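Local coordinates for protein beta-lactamase (Klebsiella pneumoniae, PDB 6KBY) that probably hydrolyses beta-lactam antibiotics to substituted beta-amino acids, as a class C serine beta-lactamase, and here holds adenosine monophosphate in its active-site pocket, at residues A139-W144 with S157-G162; L125-D130 with E221-E226; Q94-S97 with E102-G105; K145-A150 with M299-A304. All blocks are in the same frame, centred on the assembly; numbering follows the deposited sequence.

Contact 1: residues A139-W144 with S157-G162; sequences AYLKAW and SNIGTG. With AMP (adenosine monophosphate), chain B.
Leu141 and Ile159 mark the closest approach of the two backbones, with their CA atoms 9.8 Å apart, so the final turn of helix 134-143 and the first turn of helix 158-171 meet through side-chain ends. Trp144 is where the chain leaves helical geometry. At the start of the second helix Ser157 is the N-cap: Gly160 N donates to Ser157 OG over 3.0 Å in an almost straight bond (178°). Ser157 O is gripped twice by one residue: Thr161 OG1 donates to Ser157 O at 2.8 Å, and the backbone N of the same threonine adds a second bond.

Between the helices Ile159 serves both partners, a different branch for each. Its CD1 comes in at a slant to the Tyr140 ring, 4.3 Å from Tyr140 CE2, while its CG2 lies 4.4 Å from Leu141 CD2. With CG anti to the backbone N (chi1 174°), Tyr140 swings its ring out toward that CD1.

On the neighbouring residue the Asn158 amide points to the ligand, ND2 lying 3.2 Å from AMP C8. Lys74 NZ bonds to its OD1 and its ND2 bonds to Leu125 O, so both ends of the amide are fixed and its flip is set. Tyr156, Ser157 and Asn158 fit the Tyr-x-Asn motif of class C enzymes. The chemistry therefore divides: a light apolar contact on the face toward helix 134-143, and a capped helix start presenting a firmly oriented amide to the pocket.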
loop_
_atom_site.group_PDB
_atom_site.type_symbol
_atom_site.label_atom_id
_atom_site.label_comp_id
_atom_site.label_asym_id
_atom_site.label_seq_id
_atom_site.Cartn_x
_atom_site.Cartn_y
_atom_site.Cartn_z
ATOM N N ALA A 139 -26.898 1.896 -5.060
ATOM C CA ALA A 139 -27.791 3.047 -4.964
ATOM C C ALA A 139 -27.009 4.325 -4.690
ATOM O O ALA A 139 -27.286 5.375 -5.283
ATOM C CB ALA A 139 -28.844 2.808 -3.880
ATOM N N TYR A 140 -26.013 4.250 -3.806
ATOM C CA TYR A 140 -25.173 5.410 -3.531
ATOM C C TYR A 140 -24.402 5.828 -4.776
ATOM O O TYR A 140 -24.373 7.010 -5.137
ATOM C CB TYR A 140 -24.214 5.094 -2.380
ATOM C CG TYR A 140 -23.211 6.193 -2.122
ATOM C CD1 TYR A 140 -23.585 7.353 -1.466
ATOM C CD2 TYR A 140 -21.889 6.075 -2.543
ATOM C CE1 TYR A 140 -22.680 8.367 -1.235
ATOM C CE2 TYR A 140 -20.974 7.088 -2.314
ATOM C CZ TYR A 140 -21.377 8.232 -1.660
ATOM O OH TYR A 140 -20.478 9.251 -1.428
ATOM N N LEU A 141 -23.772 4.863 -5.449
ATOM C CA LEU A 141 -22.952 5.183 -6.612
ATOM C C LEU A 141 -23.785 5.740 -7.758
ATOM O O LEU A 141 -23.314 6.618 -8.489
ATOM C CB LEU A 141 -22.164 3.952 -7.048
ATOM C CG LEU A 141 -21.132 3.434 -6.047
ATOM C CD1 LEU A 141 -20.523 2.144 -6.560
ATOM C CD2 LEU A 141 -20.055 4.474 -5.775
ATOM N N LYS A 142 -25.027 5.265 -7.921
ATOM C CA LYS A 142 -25.902 5.810 -8.958
ATOM C C LYS A 142 -26.317 7.244 -8.662
ATOM O O LYS A 142 -26.585 8.013 -9.594
ATOM C CB LYS A 142 -27.156 4.947 -9.116
ATOM C CG LYS A 142 -26.936 3.608 -9.789
ATOM C CD LYS A 142 -28.241 2.832 -9.877
ATOM C CE LYS A 142 -28.002 1.359 -10.149
ATOM N NZ LYS A 142 -29.268 0.578 -10.064
ATOM N N ALA A 143 -26.400 7.620 -7.389
ATOM C CA ALA A 143 -26.837 8.955 -7.001
ATOM C C ALA A 143 -25.684 9.939 -6.845
ATOM O O ALA A 143 -25.926 11.147 -6.729
ATOM C CB ALA A 143 -27.632 8.887 -5.693
ATOM N N TRP A 144 -24.448 9.447 -6.847
ATOM C CA TRP A 144 -23.283 10.277 -6.576
ATOM C C TRP A 144 -22.944 11.168 -7.763
ATOM O O TRP A 144 -23.084 10.772 -8.926
ATOM C CB TRP A 144 -22.095 9.362 -6.280
ATOM C CG TRP A 144 -20.752 10.043 -6.240
ATOM C CD1 TRP A 144 -20.200 10.699 -5.179
ATOM C CD2 TRP A 144 -19.787 10.112 -7.303
ATOM N NE1 TRP A 144 -18.960 11.184 -5.517
ATOM C CE2 TRP A 144 -18.680 10.833 -6.812
ATOM C CE3 TRP A 144 -19.756 9.641 -8.618
ATOM C CZ2 TRP A 144 -17.552 11.089 -7.586
ATOM C CZ3 TRP A 144 -18.632 9.899 -9.391
ATOM C CH2 TRP A 144 -17.545 10.616 -8.868
ATOM N N SER A 157 -9.011 8.136 -1.820
ATOM C CA SER A 157 -10.339 7.552 -1.646
ATOM C C SER A 157 -10.298 6.049 -1.429
ATOM O O SER A 157 -9.830 5.301 -2.297
ATOM C CB SER A 157 -11.232 7.865 -2.846
ATOM O OG SER A 157 -12.509 7.256 -2.690
ATOM N N ASN A 158 -10.865 5.607 -0.303
ATOM C CA ASN A 158 -11.099 4.179 -0.123
ATOM C C ASN A 158 -12.157 3.662 -1.087
ATOM O O ASN A 158 -12.082 2.511 -1.532
ATOM C CB ASN A 158 -11.507 3.893 1.317
ATOM C CG ASN A 158 -10.386 4.190 2.277
ATOM O OD1 ASN A 158 -9.358 3.533 2.243
ATOM N ND2 ASN A 158 -10.533 5.248 3.068
ATOM N N ILE A 159 -13.154 4.487 -1.409
ATOM C CA ILE A 159 -14.237 4.042 -2.282
ATOM C C ILE A 159 -13.719 3.805 -3.691
ATOM O O ILE A 159 -13.991 2.769 -4.305
ATOM C CB ILE A 159 -15.397 5.054 -2.292
ATOM C CG1 ILE A 159 -15.812 5.471 -0.879
ATOM C CG2 ILE A 159 -16.579 4.471 -3.060
ATOM C CD1 ILE A 159 -16.918 6.530 -0.863
ATOM N N GLY A 160 -12.988 4.779 -4.236
ATOM C CA GLY A 160 -12.428 4.602 -5.568
ATOM C C GLY A 160 -11.528 3.383 -5.663
ATOM O O GLY A 160 -11.591 2.628 -6.637
ATOM N N THR A 161 -10.702 3.155 -4.636
ATOM C CA THR A 161 -9.862 1.962 -4.621
ATOM C C THR A 161 -10.712 0.704 -4.614
ATOM O O THR A 161 -10.376 -0.291 -5.270
ATOM C CB THR A 161 -8.940 1.966 -3.401
ATOM O OG1 THR A 161 -8.254 3.217 -3.308
ATOM C CG2 THR A 161 -7.928 0.843 -3.508
ATOM N N GLY A 162 -11.816 0.733 -3.868
ATOM C CA GLY A 162 -12.740 -0.385 -3.889
ATOM C C GLY A 162 -13.234 -0.696 -5.286
ATOM O O GLY A 162 -13.257 -1.856 -5.705
HETATM P P AMP B . -4.938 3.979 4.476
HETATM O O1P AMP B . -4.230 3.190 5.533
HETATM O O2P AMP B . -4.409 5.342 4.120
HETATM O "O5'" AMP B . -6.488 4.066 4.810
HETATM C "C5'" AMP B . -7.207 2.901 5.187
HETATM C "C4'" AMP B . -7.581 2.921 6.647
HETATM O "O4'" AMP B . -8.585 3.945 6.885
HETATM C "C3'" AMP B . -8.215 1.641 7.173
HETATM O "O3'" AMP B . -7.264 0.653 7.520
HETATM C "C2'" AMP B . -9.056 2.134 8.341
HETATM O "O2'" AMP B . -8.242 2.384 9.479
HETATM C "C1'" AMP B . -9.553 3.472 7.799
HETATM N N9 AMP B . -10.831 3.327 7.077
HETATM C C8 AMP B . -11.007 3.480 5.745
HETATM N N7 AMP B . -12.306 3.282 5.397
HETATM C C5 AMP B . -12.979 2.991 6.529
HETATM C C6 AMP B . -14.381 2.675 6.874
HETATM N N6 AMP B . -15.338 2.623 5.918
HETATM N N1 AMP B . -14.671 2.432 8.175
HETATM C C2 AMP B . -13.725 2.478 9.134
HETATM N N3 AMP B . -12.430 2.761 8.889
HETATM C C4 AMP B . -12.005 3.023 7.630
#

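Contact 2: residues L125-D130 with E221-E226. With AMP (adenosine monophosphate), chain B.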
loop_
_atom_site.group_PDB
_atom_site.type_symbol
_atom_site.label_atom_id
_atom_site.label_comp_id
_atom_site.label_asym_id
_atom_site.label_seq_id
_atom_site.Cartn_x
_atom_site.Cartn_y
_atom_site.Cartn_z
ATOM N N LEU A 125 -13.211 10.199 0.793
ATOM C CA LEU A 125 -12.250 9.314 1.438
ATOM C C LEU A 125 -12.904 8.034 1.945
ATOM O O LEU A 125 -12.427 6.928 1.665
ATOM C CB LEU A 125 -11.559 10.068 2.573
ATOM C CG LEU A 125 -10.563 9.277 3.417
ATOM C CD1 LEU A 125 -9.515 8.603 2.551
ATOM C CD2 LEU A 125 -9.897 10.199 4.426
ATOM N N PHE A 126 -13.977 8.160 2.722
ATOM C CA PHE A 126 -14.556 7.035 3.444
ATOM C C PHE A 126 -15.904 6.619 2.873
ATOM O O PHE A 126 -16.758 7.465 2.586
ATOM C CB PHE A 126 -14.752 7.385 4.922
ATOM C CG PHE A 126 -13.469 7.608 5.666
ATOM C CD1 PHE A 126 -12.532 6.591 5.773
ATOM C CD2 PHE A 126 -13.192 8.829 6.256
ATOM C CE1 PHE A 126 -11.344 6.791 6.456
ATOM C CE2 PHE A 126 -12.015 9.033 6.946
ATOM C CZ PHE A 126 -11.085 8.018 7.044
ATOM N N MET A 127 -16.102 5.313 2.752
ATOM C CA MET A 127 -17.416 4.768 2.446
ATOM C C MET A 127 -18.419 5.240 3.494
ATOM O O MET A 127 -18.133 5.160 4.696
ATOM C CB MET A 127 -17.339 3.243 2.496
ATOM C CG MET A 127 -18.606 2.544 2.051
ATOM S SD MET A 127 -18.809 2.611 0.262
ATOM C CE MET A 127 -17.496 1.506 -0.248
ATOM N N PRO A 128 -19.586 5.738 3.093
ATOM C CA PRO A 128 -20.626 6.048 4.083
ATOM C C PRO A 128 -20.886 4.845 4.982
ATOM O O PRO A 128 -21.010 3.714 4.515
ATOM C CB PRO A 128 -21.843 6.386 3.216
ATOM C CG PRO A 128 -21.242 6.924 1.949
ATOM C CD PRO A 128 -19.978 6.126 1.727
ATOM N N GLU A 129 -20.959 5.100 6.293
ATOM C CA GLU A 129 -21.011 4.006 7.260
ATOM C C GLU A 129 -22.272 3.163 7.117
ATOM O O GLU A 129 -22.269 1.981 7.481
ATOM C CB GLU A 129 -20.901 4.545 8.688
ATOM C CG GLU A 129 -19.507 5.004 9.081
ATOM C CD GLU A 129 -19.427 5.441 10.533
ATOM O OE1 GLU A 129 -20.369 5.144 11.300
ATOM O OE2 GLU A 129 -18.421 6.079 10.907
ATOM N N ASP A 130 -23.352 3.741 6.597
ATOM C CA ASP A 130 -24.612 3.018 6.492
ATOM C C ASP A 130 -24.664 2.060 5.311
ATOM O O ASP A 130 -25.641 1.311 5.189
ATOM C CB ASP A 130 -25.780 4.005 6.410
ATOM C CG ASP A 130 -25.675 4.920 5.214
ATOM O OD1 ASP A 130 -24.733 5.740 5.178
ATOM O OD2 ASP A 130 -26.527 4.822 4.305
ATOM N N GLU A 221 -15.462 -4.262 6.184
ATOM C CA GLU A 221 -16.766 -3.861 5.675
ATOM C C GLU A 221 -16.740 -3.846 4.141
ATOM O O GLU A 221 -15.770 -4.281 3.517
ATOM C CB GLU A 221 -17.179 -2.536 6.316
ATOM C CG GLU A 221 -17.273 -2.628 7.835
ATOM C CD GLU A 221 -17.805 -1.361 8.468
ATOM O OE1 GLU A 221 -17.352 -0.264 8.082
ATOM O OE2 GLU A 221 -18.688 -1.465 9.347
ATOM N N ILE A 222 -17.815 -3.336 3.532
ATOM C CA ILE A 222 -17.996 -3.512 2.093
ATOM C C ILE A 222 -16.879 -2.824 1.306
ATOM O O ILE A 222 -16.481 -1.689 1.603
ATOM C CB ILE A 222 -19.398 -3.048 1.661
ATOM C CG1 ILE A 222 -19.674 -3.475 0.219
ATOM C CG2 ILE A 222 -19.554 -1.541 1.837
ATOM C CD1 ILE A 222 -21.097 -3.247 -0.211
ATOM N N LEU A 223 -16.351 -3.535 0.302
ATOM C CA LEU A 223 -15.192 -3.109 -0.492
ATOM C C LEU A 223 -13.967 -2.803 0.365
ATOM O O LEU A 223 -13.026 -2.138 -0.093
ATOM C CB LEU A 223 -15.505 -1.951 -1.450
ATOM C CG LEU A 223 -16.528 -2.223 -2.555
ATOM C CD1 LEU A 223 -16.637 -1.028 -3.495
ATOM C CD2 LEU A 223 -16.213 -3.494 -3.337
ATOM N N GLY A 224 -13.949 -3.302 1.604
ATOM C CA GLY A 224 -12.824 -3.051 2.485
ATOM C C GLY A 224 -11.585 -3.855 2.162
ATOM O O GLY A 224 -10.464 -3.395 2.406
ATOM N N ASN A 225 -11.752 -5.060 1.623
ATOM C CA ASN A 225 -10.580 -5.848 1.263
ATOM C C ASN A 225 -9.687 -5.081 0.302
ATOM O O ASN A 225 -8.457 -5.072 0.452
ATOM C CB ASN A 225 -11.005 -7.171 0.635
ATOM C CG ASN A 225 -11.367 -8.217 1.664
ATOM O OD1 ASN A 225 -10.900 -8.180 2.797
ATOM N ND2 ASN A 225 -12.194 -9.167 1.264
ATOM N N GLU A 226 -10.303 -4.439 -0.694
ATOM C CA GLU A 226 -9.572 -3.678 -1.700
ATOM C C GLU A 226 -8.787 -2.536 -1.075
ATOM O O GLU A 226 -7.645 -2.268 -1.471
ATOM C CB GLU A 226 -10.575 -3.086 -2.689
ATOM C CG GLU A 226 -11.198 -4.055 -3.676
ATOM C CD GLU A 226 -12.435 -4.785 -3.186
ATOM O OE1 GLU A 226 -12.722 -4.837 -1.968
ATOM O OE2 GLU A 226 -13.136 -5.332 -4.075
HETATM P P AMP B . -4.938 3.979 4.476
HETATM O O1P AMP B . -4.230 3.190 5.533
HETATM O O2P AMP B . -4.409 5.342 4.120
HETATM O "O5'" AMP B . -6.488 4.066 4.810
HETATM C "C5'" AMP B . -7.207 2.901 5.187
HETATM C "C4'" AMP B . -7.581 2.921 6.647
HETATM O "O4'" AMP B . -8.585 3.945 6.885
HETATM C "C3'" AMP B . -8.215 1.641 7.173
HETATM O "O3'" AMP B . -7.264 0.653 7.520
HETATM C "C2'" AMP B . -9.056 2.134 8.341
HETATM O "O2'" AMP B . -8.242 2.384 9.479
HETATM C "C1'" AMP B . -9.553 3.472 7.799
HETATM N N9 AMP B . -10.831 3.327 7.077
HETATM C C8 AMP B . -11.007 3.480 5.745
HETATM N N7 AMP B . -12.306 3.282 5.397
HETATM C C5 AMP B . -12.979 2.991 6.529
HETATM C C6 AMP B . -14.381 2.675 6.874
HETATM N N6 AMP B . -15.338 2.623 5.918
HETATM N N1 AMP B . -14.671 2.432 8.175
HETATM C C2 AMP B . -13.725 2.478 9.134
HETATM N N3 AMP B . -12.430 2.761 8.889
HETATM C C4 AMP B . -12.005 3.023 7.630
#
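Met127 reaches over to Ile222 and Leu223, and its bent chain makes the close part of this contact. Its CE sits 3.8 Å from Ile222 O and 4.2 Å from Leu223 CB. Further back, Met127 CG meets Ile222 CG2 at 4.2 Å, the two side chains crossing at about a right angle. Met127 can do this because CG stands anti to its backbone N (chi1 -174°) and the chain then folds at both later torsions, hooking the methyl over the peptide. That peptide belongs to a type II turn from Glu221 to Gly224, closed by Gly224 N donating to Glu221 O at 2.8 Å. Leu137 of helix 134-143 packs on Met127, Ile222 and Leu223 alike.

The other side is looser, and there the nucleotide takes the place of direct protein contact. Phe126, largely exposed, offers its ring edge to the adenine, with CD1 3.3 Å from AMP N7, while Leu125 CG lies over the centre of one ring face. From across the pocket the extended Glu221 brings OE1 to 3.8 Å from AMP N1. The CB of Glu129 points away from the turn, and Glu129 OE1 is 7.0 Å from Glu221 OE1.

Phe126, Met127 and Glu221 thus line the adenine end of the AMP site. Such a pair of loops facing each other across the mouth of the active site, the later one probably part of the omega loop, is found in class C beta-lactamases.

Contact 3: residues Q94-S97 with E102-G105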
loop_
_atom_site.group_PDB
_atom_site.type_symbol
_atom_site.label_atom_id
_atom_site.label_comp_id
_atom_site.label_asym_id
_atom_site.label_seq_id
_atom_site.Cartn_x
_atom_site.Cartn_y
_atom_site.Cartn_z
ATOM N N GLN A 94 -11.081 3.167 -20.201
ATOM C CA GLN A 94 -12.522 3.007 -20.308
ATOM C C GLN A 94 -13.213 3.520 -19.046
ATOM O O GLN A 94 -12.621 3.607 -17.967
ATOM C CB GLN A 94 -12.893 1.538 -20.522
ATOM C CG GLN A 94 -12.463 0.962 -21.862
ATOM C CD GLN A 94 -13.269 1.502 -23.029
ATOM O OE1 GLN A 94 -14.474 1.719 -22.917
ATOM N NE2 GLN A 94 -12.604 1.716 -24.160
ATOM N N SER A 95 -14.491 3.845 -19.190
ATOM C CA SER A 95 -15.254 4.352 -18.064
ATOM C C SER A 95 -15.578 3.237 -17.071
ATOM O O SER A 95 -15.616 2.048 -17.404
ATOM C CB SER A 95 -16.561 4.978 -18.545
ATOM O OG SER A 95 -17.425 3.979 -19.065
ATOM N N VAL A 96 -15.840 3.651 -15.831
ATOM C CA VAL A 96 -16.311 2.710 -14.823
ATOM C C VAL A 96 -17.615 2.058 -15.266
ATOM O O VAL A 96 -17.794 0.843 -15.126
ATOM C CB VAL A 96 -16.441 3.413 -13.460
ATOM C CG1 VAL A 96 -17.252 2.568 -12.486
ATOM C CG2 VAL A 96 -15.062 3.700 -12.888
ATOM N N SER A 97 -18.540 2.840 -15.828
ATOM C CA SER A 97 -19.822 2.255 -16.210
ATOM C C SER A 97 -19.686 1.294 -17.383
ATOM O O SER A 97 -20.545 0.423 -17.554
ATOM C CB SER A 97 -20.868 3.333 -16.491
ATOM O OG SER A 97 -20.540 4.031 -17.665
ATOM N N GLU A 102 -24.625 -1.595 -14.257
ATOM C CA GLU A 102 -25.642 -0.983 -13.406
ATOM C C GLU A 102 -25.445 0.520 -13.273
ATOM O O GLU A 102 -26.417 1.244 -13.024
ATOM C CB GLU A 102 -25.612 -1.615 -12.013
ATOM C CG GLU A 102 -25.614 -3.126 -11.986
ATOM C CD GLU A 102 -24.226 -3.706 -11.775
ATOM O OE1 GLU A 102 -23.428 -3.721 -12.745
ATOM O OE2 GLU A 102 -23.905 -4.134 -10.635
ATOM N N LEU A 103 -24.218 1.006 -13.450
ATOM C CA LEU A 103 -23.904 2.421 -13.316
ATOM C C LEU A 103 -24.005 3.188 -14.629
ATOM O O LEU A 103 -23.709 4.387 -14.649
ATOM C CB LEU A 103 -22.510 2.595 -12.702
ATOM C CG LEU A 103 -22.339 1.945 -11.325
ATOM C CD1 LEU A 103 -20.950 2.211 -10.746
ATOM C CD2 LEU A 103 -23.416 2.424 -10.367
ATOM N N ARG A 104 -24.408 2.544 -15.719
ATOM C CA ARG A 104 -24.554 3.265 -16.973
ATOM C C ARG A 104 -25.670 4.292 -16.852
ATOM O O ARG A 104 -26.740 4.013 -16.304
ATOM C CB ARG A 104 -24.801 2.290 -18.123
ATOM C CG ARG A 104 -23.540 1.513 -18.471
ATOM C CD ARG A 104 -23.790 0.359 -19.417
ATOM N NE ARG A 104 -22.548 -0.364 -19.681
ATOM C CZ ARG A 104 -22.468 -1.478 -20.400
ATOM N NH1 ARG A 104 -23.562 -2.005 -20.934
ATOM N NH2 ARG A 104 -21.291 -2.064 -20.588
ATOM N N GLY A 105 -25.397 5.498 -17.335
ATOM C CA GLY A 105 -26.300 6.610 -17.162
ATOM C C GLY A 105 -25.998 7.485 -15.964
ATOM O O GLY A 105 -26.580 8.570 -15.851
#
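Arg104 NE donates to Ser97 O, the one hydrogen bond that joins these two segments. It spans 3.0 Å with an N-H...O angle of 148°, and the nitrogen stands above the carbonyl plane, 36° out of it, so no lone pair is addressed squarely. The acceptor lies near the edge of the guanidinium, somewhat tilted from its plane. An extended chain from CG to NE (chi2 169°) carries NE to the Ser97 carbonyl, and Arg104 NH2 goes on to bond His98 O.

Other polar groups of the segments look elsewhere. Ser97 OG is bonded to Asp109 OD1, which also takes Gly105 N, so one carboxylate oxygen ties a residue of each segment to the next loop. Ser95 caps the short helix 96-99 through its OG and His98 N.

Van der Waals contact fills the rest of the interface. Ser97 CB rests against the backbone, 3.5 Å from Leu103 O, and lies 4.2 Å from Leu103 CB; on the arginine side it is 3.8 Å from Arg104 CG. The apolar element is Val96 CG1 against Leu103 CD1 at 4.1 Å. Leu103 continues that patch onto Met138 and Leu141 of helix 134-143, with Phe108 alongside both Val96 and Leu103.

This tight reversal therefore pairs an apolar contact, Val96 with Leu103, with a polar one at the exposed arginine. There the guanidinium sits beside two successive carbonyls, Ser97 O and His98 O, whose partial negative charge would probably suit its positive charge, although the angled bond to Ser97 O suggests a modest individual strength.

Contact 4: residues K145-A150 with M299-A304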
loop_
_atom_site.group_PDB
_atom_site.type_symbol
_atom_site.label_atom_id
_atom_site.label_comp_id
_atom_site.label_asym_id
_atom_site.label_seq_id
_atom_site.Cartn_x
_atom_site.Cartn_y
_atom_site.Cartn_z
ATOM N N LYS A 145 -22.463 12.374 -7.465
ATOM C CA LYS A 145 -21.932 13.279 -8.477
ATOM C C LYS A 145 -20.710 13.952 -7.863
ATOM O O LYS A 145 -20.778 14.421 -6.715
ATOM C CB LYS A 145 -22.960 14.338 -8.880
ATOM C CG LYS A 145 -24.144 13.808 -9.679
ATOM C CD LYS A 145 -25.280 14.824 -9.730
ATOM C CE LYS A 145 -24.772 16.227 -10.040
ATOM N NZ LYS A 145 -25.873 17.241 -10.034
ATOM N N PRO A 146 -19.597 14.033 -8.586
ATOM C CA PRO A 146 -18.405 14.675 -8.023
ATOM C C PRO A 146 -18.548 16.189 -7.996
ATOM O O PRO A 146 -19.288 16.785 -8.786
ATOM C CB PRO A 146 -17.298 14.252 -8.991
ATOM C CG PRO A 146 -18.002 14.067 -10.289
ATOM C CD PRO A 146 -19.356 13.511 -9.942
ATOM N N ALA A 147 -17.813 16.813 -7.072
ATOM C CA ALA A 147 -17.826 18.268 -6.964
ATOM C C ALA A 147 -17.119 18.929 -8.137
ATOM O O ALA A 147 -17.462 20.058 -8.509
ATOM C CB ALA A 147 -17.178 18.695 -5.648
ATOM N N ASP A 148 -16.121 18.258 -8.707
ATOM C CA ASP A 148 -15.383 18.713 -9.870
ATOM C C ASP A 148 -15.420 17.604 -10.906
ATOM O O ASP A 148 -15.693 16.447 -10.582
ATOM C CB ASP A 148 -13.913 18.978 -9.524
ATOM C CG ASP A 148 -13.754 19.706 -8.218
ATOM O OD1 ASP A 148 -14.014 20.927 -8.187
ATOM O OD2 ASP A 148 -13.384 19.060 -7.214
ATOM N N ALA A 149 -15.117 17.949 -12.152
ATOM C CA ALA A 149 -15.049 16.925 -13.184
ATOM C C ALA A 149 -13.974 15.904 -12.836
ATOM O O ALA A 149 -12.875 16.258 -12.397
ATOM C CB ALA A 149 -14.713 17.558 -14.531
ATOM N N ALA A 150 -14.296 14.631 -13.043
ATOM C CA ALA A 150 -13.309 13.584 -12.825
ATOM C C ALA A 150 -12.068 13.870 -13.654
ATOM O O ALA A 150 -12.162 14.243 -14.828
ATOM C CB ALA A 150 -13.890 12.230 -13.220
ATOM N N MET A 299 -6.172 13.465 3.304
ATOM C CA MET A 299 -7.527 13.849 3.668
ATOM C C MET A 299 -7.990 15.154 3.048
ATOM O O MET A 299 -9.106 15.594 3.340
ATOM C CB MET A 299 -7.677 13.932 5.193
ATOM C CG MET A 299 -7.453 12.607 5.891
ATOM S SD MET A 299 -7.514 12.763 7.663
ATOM C CE MET A 299 -5.920 13.505 7.985
ATOM N N THR A 300 -7.183 15.776 2.198
ATOM C CA THR A 300 -7.531 17.038 1.570
ATOM C C THR A 300 -7.505 16.894 0.056
ATOM O O THR A 300 -6.751 16.089 -0.502
ATOM C CB THR A 300 -6.553 18.144 1.974
ATOM O OG1 THR A 300 -5.233 17.780 1.557
ATOM C CG2 THR A 300 -6.574 18.372 3.488
ATOM N N LYS A 301 -8.329 17.695 -0.606
ATOM C CA LYS A 301 -8.347 17.732 -2.058
ATOM C C LYS A 301 -7.175 18.562 -2.568
ATOM O O LYS A 301 -6.825 19.591 -1.981
ATOM C CB LYS A 301 -9.660 18.350 -2.536
ATOM C CG LYS A 301 -9.783 18.400 -4.051
ATOM C CD LYS A 301 -11.233 18.402 -4.515
ATOM C CE LYS A 301 -11.980 19.627 -4.060
ATOM N NZ LYS A 301 -13.407 19.566 -4.508
ATOM N N SER A 302 -6.561 18.111 -3.662
ATOM C CA SER A 302 -5.523 18.869 -4.341
ATOM C C SER A 302 -5.808 18.889 -5.837
ATOM O O SER A 302 -6.566 18.071 -6.360
ATOM C CB SER A 302 -4.135 18.267 -4.095
ATOM O OG SER A 302 -4.115 16.892 -4.453
ATOM N N VAL A 303 -5.189 19.840 -6.532
ATOM C CA VAL A 303 -5.253 19.863 -7.987
ATOM C C VAL A 303 -4.420 18.714 -8.541
ATOM O O VAL A 303 -3.320 18.431 -8.048
ATOM C CB VAL A 303 -4.742 21.221 -8.500
ATOM C CG1 VAL A 303 -4.586 21.214 -10.019
ATOM C CG2 VAL A 303 -5.678 22.336 -8.064
ATOM N N ALA A 304 -4.932 18.041 -9.571
ATOM C CA ALA A 304 -4.195 16.988 -10.258
ATOM C C ALA A 304 -3.966 17.407 -11.701
ATOM O O ALA A 304 -4.855 17.980 -12.337
ATOM C CB ALA A 304 -4.960 15.666 -10.225
#
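Lys301 and Asp148 form the salt bridge on which this surface contact rests. The backbones stay well apart, the nearest CA atoms being those of Asp148 and Val303 at 10.4 Å, so the long lysine chain covers most of the distance to the short aspartate.

Taking 299-304 in order, Met299 is still in the loop ahead of strand 302-311 and turns to Leu125 instead of to 145-150. Lys301 is where the segments meet. Its CG stands anti to the backbone N (chi1 -179°), sending the chain out toward the other loop, and a bend at chi3 (64°) brings the ammonium round to the carboxylate. Lys301 NZ donates over 2.8 Å to Asp148 OD2, which accepts on its syn lone pair, on the side of the other oxygen. Asp148 OD1 is 4.0 Å from Lys301 NZ, so a single oxygen takes the bond. The lysine's CE also packs 3.5 Å from Asp148 OD2, and Ala147 CB borders the same ammonium, 4.0 Å from Lys301 NZ. The two charged side chains meet head on, with His153 touching both.

Ser302 lies in the strand. Its backbone is bonded to Arg154, and its OG pairs with Ser270 OG, which also bonds to Val303 O. Ala304 follows with backbone bonds to Thr152.

These partners place the salt bridge on the margin of the large antiparallel beta-sheet of the beta-lactamase fold: strand 302-311 runs beside the short outermost strand 153-154, and Lys301 reaches past that strand to the loop leading into it.

From the N terminus, contact 3 closes first, a short reversal around helix 96-99 finished before the others open. Contact 2 opens next at 125-130 and closes only at 221-226; contact 1 lies wholly within that span. Contact 4 starts at 145-150, directly after the first segment of contact 1, and closes at 299-304, so it crosses both contacts 1 and 2. In space, Lys142 and Leu141 pack against contact 3, Asn158 N probably bonds to Leu125 O of contact 2, and Leu125 touches Met299 of contact 4. Helix 134-143 thus links the outer reversal to the nucleotide pocket, while contact 4 ties the helical region to the sheet margin.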